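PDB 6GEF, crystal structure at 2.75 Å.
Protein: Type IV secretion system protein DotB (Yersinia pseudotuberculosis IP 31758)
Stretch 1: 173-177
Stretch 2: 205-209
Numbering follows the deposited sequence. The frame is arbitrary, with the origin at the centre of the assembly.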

# COMPACT_ATOMS: atom_id res chain seq x y z
N MET A 173 20.39 -40.31 -16.74
CA MET A 173 19.88 -38.94 -16.58
C MET A 173 18.68 -38.63 -17.49
O MET A 173 18.23 -37.52 -17.52
CB MET A 173 21.00 -37.94 -16.84
CG MET A 173 22.12 -37.98 -15.81
SD MET A 173 23.37 -36.72 -16.07
CE MET A 173 22.45 -35.25 -15.60
N CYS A 174 18.17 -39.65 -18.19
CA CYS A 174 17.00 -39.51 -19.03
C CYS A 174 15.87 -40.43 -18.58
O CYS A 174 15.46 -41.33 -19.31
CB CYS A 174 17.37 -39.80 -20.50
SG CYS A 174 18.62 -38.71 -21.18
N PRO A 175 15.35 -40.21 -17.38
CA PRO A 175 14.08 -40.85 -17.01
C PRO A 175 12.93 -40.22 -17.78
O PRO A 175 12.92 -39.03 -18.07
CB PRO A 175 13.96 -40.57 -15.50
CG PRO A 175 14.79 -39.32 -15.29
CD PRO A 175 15.93 -39.41 -16.27
N ASP A 176 11.93 -41.03 -18.09
CA ASP A 176 10.66 -40.52 -18.59
C ASP A 176 9.83 -39.87 -17.50
O ASP A 176 8.66 -39.54 -17.77
CB ASP A 176 9.88 -41.66 -19.28
CG ASP A 176 9.50 -42.75 -18.31
OD1 ASP A 176 9.77 -42.62 -17.06
OD2 ASP A 176 8.86 -43.72 -18.79
N ASN A 177 10.33 -39.69 -16.30
CA ASN A 177 9.56 -39.17 -15.19
C ASN A 177 10.49 -38.54 -14.17
O ASN A 177 11.69 -38.84 -14.13
CB ASN A 177 8.72 -40.28 -14.51
CG ASN A 177 9.58 -41.41 -13.98
OD1 ASN A 177 10.38 -41.23 -13.07
ND2 ASN A 177 9.46 -42.61 -14.60
N ASP A 205 17.73 -42.88 -29.37
CA ASP A 205 16.51 -43.48 -28.85
C ASP A 205 16.66 -43.53 -27.32
O ASP A 205 17.40 -44.34 -26.78
CB ASP A 205 16.30 -44.87 -29.45
CG ASP A 205 15.00 -45.50 -29.00
OD1 ASP A 205 14.44 -45.08 -27.99
OD2 ASP A 205 14.54 -46.47 -29.62
N THR A 206 15.88 -42.70 -26.64
CA THR A 206 15.94 -42.55 -25.20
C THR A 206 14.52 -42.68 -24.64
O THR A 206 13.55 -42.47 -25.34
CB THR A 206 16.51 -41.17 -24.82
OG1 THR A 206 16.40 -40.95 -23.42
CG2 THR A 206 15.79 -40.05 -25.52
N PRO A 207 14.41 -43.01 -23.35
CA PRO A 207 13.10 -42.94 -22.69
C PRO A 207 12.36 -41.61 -22.92
O PRO A 207 11.14 -41.59 -22.89
CB PRO A 207 13.45 -43.14 -21.21
CG PRO A 207 14.70 -43.89 -21.21
CD PRO A 207 15.47 -43.43 -22.40
N ILE A 208 13.09 -40.51 -23.13
CA ILE A 208 12.49 -39.20 -23.27
C ILE A 208 12.34 -38.89 -24.75
O ILE A 208 13.34 -38.76 -25.46
CB ILE A 208 13.35 -38.12 -22.55
CG1 ILE A 208 13.24 -38.32 -21.03
CG2 ILE A 208 12.93 -36.73 -22.95
CD1 ILE A 208 14.12 -37.34 -20.26
N LYS A 209 11.11 -38.75 -25.20
CA LYS A 209 10.82 -38.40 -26.59
C LYS A 209 9.58 -37.53 -26.63
O LYS A 209 8.70 -37.64 -25.80
CB LYS A 209 10.58 -39.67 -27.44
CG LYS A 209 11.68 -40.70 -27.37
CD LYS A 209 11.33 -41.93 -28.18
CE LYS A 209 12.46 -42.95 -28.17
NZ LYS A 209 12.02 -44.30 -28.59

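No hydrogen bond or salt bridge joins these two stretches. Both are loops, with no regular helix or strand, and they meet through van der Waals packing alone. The contact is small. It buries 243 Å² when both sides are summed. The touching residues are at least 31 positions apart in the chain, so the contact ties together two distant parts of one fold.

Cys174 makes contact with three residues of the second stretch. It is buried, and 65 Å² of it is covered by the other stretch, the largest covered area of any residue here. Its CA-to-CB bond points toward the second stretch. Its CB lies 3.3 Å from OG1 of Thr206, and its carbonyl O lies 3.3 Å from CG of Pro207. Its CA is 3.8 Å from CD1 of Ile208. Cysteine is small and only weakly polar, which suits a buried place.

Ile208 is the main apolar partner. Its CA-to-CB bond points sideways, but the end of the side chain comes nearer. With chi1 m and chi2 t, CD1 is the atom that reaches Cys174 and Pro175. There CD1 lies 4.1 Å from CB of Cys174, an apolar side-chain contact. The same CD1 is 3.0 Å from the carbonyl O of Pro175, which is tight for a methyl carbon against an oxygen. The apolar isoleucine suits this buried site. The nearest CA atoms, those of Asp176 and Ile208, are 5.2 Å apart.

Pro175 takes part through its backbone. Its CA-to-CB bond points away, and its ring comes no closer than 4.8 Å to the other stretch. Pro207 uses its ring as well as its backbone. Its CA-to-CB bond points toward the first stretch, and its ring meets the carbonyl of Cys174. It is exposed overall, yet 48 Å² of it is covered here. Neither proline has a backbone N-H to donate, which fits a contact built on packing.

Asp176 is exposed. Its CB is 3.8 Å from the carbonyl O of Pro207 and 4.3 Å from CB of Pro207. Its carboxylate makes no salt bridge to the second stretch. An acidic residue is well placed where solvent can reach it.

The second stretch has polar bonds of its own. Thr206 is buried, with chi1 at t, and its OG1 accepts a weak hydrogen bond from N of Ile208 at 3.4 Å. This gives the buried hydroxyl a partner within its own loop while it also packs against Cys174. Farther from the contact, NZ of Lys209 donates a hydrogen bond to OD1 of Asp205 at 2.6 Å, within a salt bridge. The lysine is extended, with chi2 to chi4 all t, so that its amine reaches back across the loop. Neither Lys209 nor Asp205 touches the first stretch. Met173 and Asn177 also stay out of the contact, with CA-to-CB bonds pointing away.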